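Local structure of cytolethal distending toxin subunit A (Haemophilus ducreyi, 1SR4) at residues G118-A123 with L138-E143; F110-Q115 with F142-T147; Q51-E56 with E201-N206. The protein is the lectin-type subunit of a tripartite genotoxin and, together with CdtC, probably forms the heterodimer required to deliver CdtB into host cells. One frame throughout, in Å; residues are numbered along the deposited sequence.

Contact 1. Residues G118-A123 with L138-E143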
loop_
_atom_site.group_PDB
_atom_site.type_symbol
_atom_site.label_atom_id
_atom_site.label_comp_id
_atom_site.label_asym_id
_atom_site.label_seq_id
_atom_site.Cartn_x
_atom_site.Cartn_y
_atom_site.Cartn_z
ATOM N N GLY A 118 19.898 -4.217 14.834
ATOM C CA GLY A 118 19.715 -2.795 15.049
ATOM C C GLY A 118 20.655 -1.921 14.239
ATOM O O GLY A 118 20.689 -0.709 14.432
ATOM N N THR A 119 21.432 -2.520 13.348
ATOM C CA THR A 119 22.341 -1.730 12.512
ATOM C C THR A 119 21.605 -1.281 11.241
ATOM O O THR A 119 20.495 -1.746 10.948
ATOM C CB THR A 119 23.620 -2.534 12.131
ATOM O OG1 THR A 119 23.258 -3.823 11.623
ATOM C CG2 THR A 119 24.511 -2.732 13.358
ATOM N N CYS A 120 22.222 -0.378 10.488
ATOM C CA CYS A 120 21.611 0.161 9.272
ATOM C C CYS A 120 22.328 -0.212 7.990
ATOM O O CYS A 120 23.566 -0.347 7.977
ATOM C CB CYS A 120 21.544 1.689 9.364
ATOM S SG CYS A 120 20.143 2.267 10.360
ATOM N N VAL A 121 21.548 -0.363 6.914
ATOM C CA VAL A 121 22.098 -0.682 5.602
ATOM C C VAL A 121 22.876 0.564 5.224
ATOM O O VAL A 121 22.388 1.680 5.428
ATOM C CB VAL A 121 20.990 -0.922 4.537
ATOM C CG1 VAL A 121 21.603 -0.895 3.141
ATOM C CG2 VAL A 121 20.285 -2.297 4.785
ATOM N N GLU A 122 24.074 0.385 4.672
ATOM C CA GLU A 122 24.912 1.530 4.293
ATOM C C GLU A 122 25.674 1.294 2.980
ATOM O O GLU A 122 26.305 0.248 2.801
ATOM C CB GLU A 122 25.922 1.812 5.411
ATOM C CG GLU A 122 26.704 3.105 5.204
ATOM C CD GLU A 122 27.615 3.446 6.365
ATOM O OE1 GLU A 122 27.204 3.273 7.540
ATOM O OE2 GLU A 122 28.750 3.911 6.096
ATOM N N ALA A 123 25.611 2.255 2.060
ATOM C CA ALA A 123 26.328 2.130 0.800
ATOM C C ALA A 123 27.806 2.323 1.127
ATOM O O ALA A 123 28.179 3.289 1.807
ATOM C CB ALA A 123 25.873 3.206 -0.189
ATOM N N LEU A 138 24.480 10.234 5.091
ATOM C CA LEU A 138 23.795 10.162 3.807
ATOM C C LEU A 138 23.920 8.769 3.179
ATOM O O LEU A 138 23.008 8.311 2.487
ATOM C CB LEU A 138 24.365 11.217 2.849
ATOM C CG LEU A 138 23.501 11.566 1.634
ATOM C CD1 LEU A 138 22.165 12.143 2.121
ATOM C CD2 LEU A 138 24.225 12.581 0.735
ATOM N N ALA A 139 25.045 8.094 3.419
ATOM C CA ALA A 139 25.257 6.748 2.862
ATOM C C ALA A 139 24.235 5.713 3.357
ATOM O O ALA A 139 24.127 4.621 2.792
ATOM C CB ALA A 139 26.684 6.257 3.164
ATOM N N GLN A 140 23.506 6.037 4.419
ATOM C CA GLN A 140 22.485 5.120 4.929
ATOM C C GLN A 140 21.084 5.507 4.430
ATOM O O GLN A 140 20.080 4.902 4.832
ATOM C CB GLN A 140 22.506 5.089 6.461
ATOM C CG GLN A 140 23.769 4.438 7.023
ATOM C CD GLN A 140 23.796 4.394 8.532
ATOM O OE1 GLN A 140 22.870 4.856 9.208
ATOM N NE2 GLN A 140 24.856 3.826 9.072
ATOM N N GLU A 141 21.024 6.497 3.539
ATOM C CA GLU A 141 19.756 6.947 2.982
ATOM C C GLU A 141 19.617 6.470 1.549
ATOM O O GLU A 141 20.569 6.543 0.767
ATOM C CB GLU A 141 19.659 8.473 3.029
ATOM C CG GLU A 141 19.478 9.053 4.433
ATOM C CD GLU A 141 18.982 10.491 4.390
ATOM O OE1 GLU A 141 17.757 10.710 4.314
ATOM O OE2 GLU A 141 19.827 11.408 4.403
ATOM N N PHE A 142 18.426 5.981 1.209
ATOM C CA PHE A 142 18.155 5.456 -0.120
ATOM C C PHE A 142 16.860 6.001 -0.714
ATOM O O PHE A 142 15.889 6.263 -0.007
ATOM C CB PHE A 142 18.068 3.918 -0.069
ATOM C CG PHE A 142 19.345 3.251 0.363
ATOM C CD1 PHE A 142 20.276 2.822 -0.582
ATOM C CD2 PHE A 142 19.640 3.094 1.709
ATOM C CE1 PHE A 142 21.481 2.248 -0.195
ATOM C CE2 PHE A 142 20.849 2.522 2.107
ATOM C CZ PHE A 142 21.775 2.098 1.143
ATOM N N GLU A 143 16.870 6.196 -2.024
ATOM C CA GLU A 143 15.686 6.652 -2.733
ATOM C C GLU A 143 15.163 5.423 -3.468
ATOM O O GLU A 143 15.904 4.780 -4.205
ATOM C CB GLU A 143 16.029 7.749 -3.757
ATOM C CG GLU A 143 14.813 8.130 -4.619
ATOM C CD GLU A 143 15.007 9.379 -5.488
ATOM O OE1 GLU A 143 16.012 9.463 -6.233
ATOM O OE2 GLU A 143 14.126 10.270 -5.432
HETATM O O HOH W 1 19.803 2.445 5.728
#
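In the ricin-type beta-trefoil of this subunit, residues 139-142, leading from a 3-10 turn into strand 142-146, run 98° from the direction of 120-123. Gln140 carries the contact. Its CG lies anti to the carbonyl carbon (chi1 -68°) and the chain beyond is fully extended, so CG passes Val121 O and the amide lies along the side of the strand that carries Cys120 and Glu122. There NE2 gives a nearly straight bond (162°) to Glu122 OE1, 2.9 Å away, in the amide's own plane but above that of the carboxylate. Glu122, with CG anti to its backbone N, is also extended, and the two chains cross obliquely with their CG atoms touching. A glutamine suits this place because both ends of its amide are used: NE2 also reaches Ile132 O, and OE1 takes Ser134 N while resting on CB of Cys120, whose SG is joined to Cys133. Two bonds from NE2 and one to OE1 fix the amide's rotation. The small Ala139 lets the turn come close, and Ala123 N bonds to Ala139 O at 2.9 Å. Val121, with CG1 anti to its N, crosses Phe142 at about a right angle, CG1 lying 3.6 Å from Phe142 CZ. A water at the edge of that ring, in its plane, donates to Val121 O (2.7 Å) and Gln140 O (2.6 Å).

Contact 2. Residues F110-Q115 with F142-T147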
loop_
_atom_site.group_PDB
_atom_site.type_symbol
_atom_site.label_atom_id
_atom_site.label_comp_id
_atom_site.label_asym_id
_atom_site.label_seq_id
_atom_site.Cartn_x
_atom_site.Cartn_y
_atom_site.Cartn_z
ATOM N N PHE A 110 14.713 6.805 2.473
ATOM C CA PHE A 110 14.469 5.794 3.484
ATOM C C PHE A 110 15.763 5.162 3.958
ATOM O O PHE A 110 16.790 5.188 3.262
ATOM C CB PHE A 110 13.572 4.698 2.910
ATOM C CG PHE A 110 12.197 5.177 2.562
ATOM C CD1 PHE A 110 11.233 5.328 3.555
ATOM C CD2 PHE A 110 11.875 5.514 1.244
ATOM C CE1 PHE A 110 9.956 5.810 3.252
ATOM C CE2 PHE A 110 10.600 5.999 0.928
ATOM C CZ PHE A 110 9.640 6.144 1.942
ATOM N N ARG A 111 15.703 4.604 5.154
ATOM C CA ARG A 111 16.835 3.905 5.722
ATOM C C ARG A 111 16.279 2.571 6.204
ATOM O O ARG A 111 15.067 2.444 6.446
ATOM C CB ARG A 111 17.436 4.684 6.868
ATOM C CG ARG A 111 16.621 4.659 8.119
ATOM C CD ARG A 111 17.504 5.080 9.253
ATOM N NE ARG A 111 16.822 5.075 10.536
ATOM C CZ ARG A 111 17.373 5.533 11.651
ATOM N NH1 ARG A 111 18.608 6.019 11.618
ATOM N NH2 ARG A 111 16.684 5.523 12.785
ATOM N N PHE A 112 17.156 1.580 6.331
ATOM C CA PHE A 112 16.767 0.233 6.739
ATOM C C PHE A 112 17.498 -0.225 7.995
ATOM O O PHE A 112 18.724 -0.328 8.009
ATOM C CB PHE A 112 17.048 -0.737 5.592
ATOM C CG PHE A 112 16.275 -0.427 4.337
ATOM C CD1 PHE A 112 15.032 -1.010 4.109
ATOM C CD2 PHE A 112 16.777 0.482 3.404
ATOM C CE1 PHE A 112 14.300 -0.691 2.971
ATOM C CE2 PHE A 112 16.051 0.811 2.255
ATOM C CZ PHE A 112 14.809 0.223 2.039
ATOM N N VAL A 113 16.728 -0.516 9.035
ATOM C CA VAL A 113 17.265 -0.948 10.324
ATOM C C VAL A 113 17.078 -2.457 10.511
ATOM O O VAL A 113 15.963 -2.968 10.430
ATOM C CB VAL A 113 16.549 -0.193 11.453
ATOM C CG1 VAL A 113 17.272 -0.423 12.804
ATOM C CG2 VAL A 113 16.503 1.305 11.102
ATOM N N ASN A 114 18.162 -3.171 10.780
ATOM C CA ASN A 114 18.072 -4.621 10.951
ATOM C C ASN A 114 17.240 -5.008 12.167
ATOM O O ASN A 114 17.425 -4.453 13.249
ATOM C CB ASN A 114 19.469 -5.226 11.068
ATOM C CG ASN A 114 19.463 -6.729 10.855
ATOM O OD1 ASN A 114 19.453 -7.512 11.810
ATOM N ND2 ASN A 114 19.449 -7.138 9.592
ATOM N N GLN A 115 16.333 -5.969 11.992
ATOM C CA GLN A 115 15.475 -6.391 13.092
ATOM C C GLN A 115 16.249 -6.968 14.254
ATOM O O GLN A 115 15.958 -6.670 15.402
ATOM C CB GLN A 115 14.458 -7.455 12.646
ATOM C CG GLN A 115 13.639 -7.985 13.810
ATOM C CD GLN A 115 12.551 -8.950 13.393
ATOM O OE1 GLN A 115 12.700 -9.689 12.410
ATOM N NE2 GLN A 115 11.454 -8.967 14.148
ATOM N N PHE A 142 18.426 5.981 1.209
ATOM C CA PHE A 142 18.155 5.456 -0.120
ATOM C C PHE A 142 16.860 6.001 -0.714
ATOM O O PHE A 142 15.889 6.263 -0.007
ATOM C CB PHE A 142 18.068 3.918 -0.069
ATOM C CG PHE A 142 19.345 3.251 0.363
ATOM C CD1 PHE A 142 20.276 2.822 -0.582
ATOM C CD2 PHE A 142 19.640 3.094 1.709
ATOM C CE1 PHE A 142 21.481 2.248 -0.195
ATOM C CE2 PHE A 142 20.849 2.522 2.107
ATOM C CZ PHE A 142 21.775 2.098 1.143
ATOM N N GLU A 143 16.870 6.196 -2.024
ATOM C CA GLU A 143 15.686 6.652 -2.733
ATOM C C GLU A 143 15.163 5.423 -3.468
ATOM O O GLU A 143 15.904 4.780 -4.205
ATOM C CB GLU A 143 16.029 7.749 -3.757
ATOM C CG GLU A 143 14.813 8.130 -4.619
ATOM C CD GLU A 143 15.007 9.379 -5.488
ATOM O OE1 GLU A 143 16.012 9.463 -6.233
ATOM O OE2 GLU A 143 14.126 10.270 -5.432
ATOM N N LEU A 144 13.905 5.066 -3.260
ATOM C CA LEU A 144 13.361 3.919 -3.980
ATOM C C LEU A 144 12.547 4.477 -5.130
ATOM O O LEU A 144 11.643 5.288 -4.931
ATOM C CB LEU A 144 12.493 3.048 -3.064
ATOM C CG LEU A 144 13.266 2.038 -2.205
ATOM C CD1 LEU A 144 14.284 2.766 -1.332
ATOM C CD2 LEU A 144 12.289 1.235 -1.351
ATOM N N LEU A 145 12.897 4.051 -6.334
ATOM C CA LEU A 145 12.254 4.503 -7.553
ATOM C C LEU A 145 11.265 3.440 -8.035
ATOM O O LEU A 145 11.650 2.330 -8.388
ATOM C CB LEU A 145 13.321 4.743 -8.624
ATOM C CG LEU A 145 14.651 5.403 -8.202
ATOM C CD1 LEU A 145 15.666 5.283 -9.340
ATOM C CD2 LEU A 145 14.430 6.857 -7.842
ATOM N N PRO A 146 9.977 3.771 -8.066
ATOM C CA PRO A 146 8.993 2.782 -8.523
ATOM C C PRO A 146 9.142 2.470 -10.004
ATOM O O PRO A 146 9.560 3.329 -10.781
ATOM C CB PRO A 146 7.654 3.458 -8.203
ATOM C CG PRO A 146 7.962 4.926 -8.443
ATOM C CD PRO A 146 9.352 5.080 -7.798
ATOM N N THR A 147 8.828 1.234 -10.385
ATOM C CA THR A 147 8.893 0.832 -11.791
ATOM C C THR A 147 7.439 0.655 -12.211
ATOM O O THR A 147 6.546 0.653 -11.353
ATOM C CB THR A 147 9.591 -0.513 -11.983
ATOM O OG1 THR A 147 8.762 -1.556 -11.459
ATOM C CG2 THR A 147 10.947 -0.530 -11.276
#
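Two backbone hydrogen bonds join Phe110 to Phe142 in a single antiparallel, hydrogen-bonded pair. Phe110 N gives to Phe142 O at 2.8 Å, and Phe142 N gives to Phe110 O at 2.7 Å. Both donors lie in the plane of the carbonyl they meet, although the segments 110-114 and 142-146 run 108° apart. Phe110 O also lies in the plane of the Phe142 ring at its edge, 3.9 Å from Phe142 CD2. The divergence ends the pairing after one bridge: strand 110-114 pairs with 99-103 and, through Phe112, shares backbone hydrogen bonding with Val121 of strand 120-124, while strand 142-146 pairs with 152-156. Such a meeting of strands from two hairpins, with a third, 120-131, between them in the chain, is consistent with the barrel of a beta-trefoil, the fold of ricin B-type lectins, where large apolar residues fill the centre.

The apolar contacts gather beside this bridge. Phe110 and Phe142 both hold CG anti to the carbonyl carbon (chi1 -65° and -62°). The Phe112 ring reaches into the angle between the strands and meets both partners with its rim: its CD2 is 4.2 Å from Phe142 CD2, and its CZ is 4.3 Å from Leu144 CD1. Leu144, whose CB points toward strand 110-114, extends the same methyl to Phe110 CD2 at 4.5 Å, so one methyl serves two rings. Flat rings and a leucine methyl suit a buried angle between strands, as they need no polar partners. Met101 of strand 99-103 packs on Phe110, Phe112 and Leu144. On the toxin's CdtB chain, Ser238 touches Phe110 and Leu241 touches Leu144.

Contact 3. Residues Q51-E56 with E201-N206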
loop_
_atom_site.group_PDB
_atom_site.type_symbol
_atom_site.label_atom_id
_atom_site.label_comp_id
_atom_site.label_asym_id
_atom_site.label_seq_id
_atom_site.Cartn_x
_atom_site.Cartn_y
_atom_site.Cartn_z
ATOM N N GLN A 51 -5.806 -11.382 24.478
ATOM C CA GLN A 51 -5.096 -12.510 23.902
ATOM C C GLN A 51 -3.873 -11.975 23.177
ATOM O O GLN A 51 -3.797 -10.796 22.836
ATOM C CB GLN A 51 -5.988 -13.281 22.924
ATOM C CG GLN A 51 -7.230 -13.857 23.589
ATOM C CD GLN A 51 -6.879 -14.835 24.697
ATOM O OE1 GLN A 51 -6.462 -15.961 24.432
ATOM N NE2 GLN A 51 -7.025 -14.400 25.947
ATOM N N VAL A 52 -2.906 -12.853 22.969
ATOM C CA VAL A 52 -1.683 -12.497 22.274
ATOM C C VAL A 52 -1.911 -12.390 20.757
ATOM O O VAL A 52 -2.447 -13.309 20.151
ATOM C CB VAL A 52 -0.592 -13.575 22.516
ATOM C CG1 VAL A 52 0.677 -13.239 21.717
ATOM C CG2 VAL A 52 -0.277 -13.670 24.000
ATOM N N LEU A 53 -1.527 -11.258 20.164
ATOM C CA LEU A 53 -1.592 -11.039 18.704
ATOM C C LEU A 53 -0.603 -9.898 18.472
ATOM O O LEU A 53 -0.981 -8.734 18.433
ATOM C CB LEU A 53 -2.996 -10.644 18.218
ATOM C CG LEU A 53 -3.266 -11.084 16.763
ATOM C CD1 LEU A 53 -4.638 -10.640 16.299
ATOM C CD2 LEU A 53 -2.205 -10.480 15.837
ATOM N N PRO A 54 0.684 -10.237 18.305
ATOM C CA PRO A 54 1.805 -9.313 18.094
ATOM C C PRO A 54 1.629 -8.266 16.999
ATOM O O PRO A 54 1.234 -8.590 15.882
ATOM C CB PRO A 54 2.984 -10.247 17.778
ATOM C CG PRO A 54 2.532 -11.610 18.243
ATOM C CD PRO A 54 1.072 -11.606 17.921
ATOM N N SER A 55 1.933 -7.013 17.326
ATOM C CA SER A 55 1.867 -5.931 16.353
ATOM C C SER A 55 3.292 -5.688 15.824
ATOM O O SER A 55 3.486 -5.191 14.727
ATOM C CB SER A 55 1.343 -4.649 17.017
ATOM O OG SER A 55 2.154 -4.295 18.129
ATOM N N GLU A 56 4.285 -6.060 16.618
ATOM C CA GLU A 56 5.682 -5.855 16.258
ATOM C C GLU A 56 6.082 -6.355 14.854
ATOM O O GLU A 56 6.786 -5.651 14.126
ATOM C CB GLU A 56 6.576 -6.497 17.317
ATOM C CG GLU A 56 8.011 -5.992 17.319
ATOM C CD GLU A 56 8.094 -4.486 17.517
ATOM O OE1 GLU A 56 7.335 -3.962 18.364
ATOM O OE2 GLU A 56 8.918 -3.825 16.839
ATOM N N GLU A 201 6.908 -15.740 11.670
ATOM C CA GLU A 201 5.655 -16.480 11.838
ATOM C C GLU A 201 4.600 -15.378 11.731
ATOM O O GLU A 201 4.763 -14.299 12.315
ATOM C CB GLU A 201 5.560 -17.121 13.219
ATOM C CG GLU A 201 6.484 -18.314 13.416
ATOM C CD GLU A 201 5.794 -19.632 13.114
ATOM O OE1 GLU A 201 4.704 -19.889 13.683
ATOM O OE2 GLU A 201 6.338 -20.416 12.316
ATOM N N ALA A 202 3.536 -15.654 10.984
ATOM C CA ALA A 202 2.469 -14.680 10.752
ATOM C C ALA A 202 1.211 -15.073 11.503
ATOM O O ALA A 202 0.899 -16.252 11.614
ATOM C CB ALA A 202 2.166 -14.604 9.251
ATOM N N THR A 203 0.493 -14.085 12.023
ATOM C CA THR A 203 -0.734 -14.356 12.752
ATOM C C THR A 203 -1.882 -13.818 11.901
ATOM O O THR A 203 -1.861 -12.655 11.499
ATOM C CB THR A 203 -0.723 -13.654 14.148
ATOM O OG1 THR A 203 0.404 -14.111 14.911
ATOM C CG2 THR A 203 -2.009 -13.961 14.923
ATOM N N ALA A 204 -2.867 -14.669 11.600
ATOM C CA ALA A 204 -4.030 -14.250 10.807
ATOM C C ALA A 204 -4.854 -13.223 11.581
ATOM O O ALA A 204 -5.091 -13.380 12.785
ATOM C CB ALA A 204 -4.905 -15.463 10.459
ATOM N N VAL A 205 -5.303 -12.184 10.886
ATOM C CA VAL A 205 -6.066 -11.123 11.518
ATOM C C VAL A 205 -7.469 -10.977 10.951
ATOM O O VAL A 205 -8.119 -9.960 11.166
ATOM C CB VAL A 205 -5.338 -9.762 11.401
ATOM C CG1 VAL A 205 -4.048 -9.801 12.170
ATOM C CG2 VAL A 205 -5.074 -9.424 9.933
ATOM N N ASN A 206 -7.929 -12.005 10.239
ATOM C CA ASN A 206 -9.267 -12.016 9.650
ATOM C C ASN A 206 -10.336 -12.041 10.740
ATOM O O ASN A 206 -10.037 -12.530 11.844
ATOM C CB ASN A 206 -9.439 -13.247 8.740
ATOM C CG ASN A 206 -9.101 -14.577 9.444
ATOM O OD1 ASN A 206 -8.055 -14.718 10.082
ATOM N ND2 ASN A 206 -9.986 -15.563 9.299
ATOM O OXT ASN A 206 -11.467 -11.590 10.471
HETATM O O HOH W 2 -0.107 -14.457 17.857
#
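The two tails of the chain, the loop between strands 47-48 and 62-65 and the C-terminal stretch around strand 202-203, come together here at the junction with the other toxin subunits. Ala202 and Thr203 pair antiparallel with a strand of the CdtC chain, so that sheet runs on across the interface. Leu53 makes most of the contact. With CG anti to its backbone N (chi1 -151°) and CD1 continuing the extended chain, it crosses Thr203 obliquely and lays CD2 against Thr203 CG2 at 3.6 Å. The same CD2 reaches Val205 CG1 at 4.2 Å. Thr203 suits a place of mixed character: its methyl, anti to the backbone N, meets the leucine, while OG1 approaches Pro54 CD at 4.0 Å and holds a water at 3.0 Å. That water donates only a weak, long bond to Val52 O. Asn101 of the CdtC chain bonds both Thr203 N and Pro54 O, and Thr75 of the CdtB chain packs on Leu53. No hydrogen bond links 51-56 to 201-206 directly, so apolar packing and a water bridge with one weak leg join them, which implies that their arrangement probably depends largely on the neighbouring subunits.

Contacts 1 and 2 are both buried, contact 2 nearer the chain centre; their centres are 8 Å apart, and they share Phe142 and strand 142-146. Phe142 meets strand 120-124 in contact 1 and strand 110-114 in contact 2; those two strands also touch directly, with probable hydrogen bonds from Asn114 N to Thr119 O and from Val121 N to Phe112 O. Contact 1 mixes side-chain and backbone hydrogen bonds and a water, contact 2 sets aromatic packing beside a backbone bridge. Contact 3 lies about 29 Å from contact 1 between centres, where partly exposed loop residues meet buried Thr203 and Val205 among neighbouring subunits; its sequence loop encloses both others.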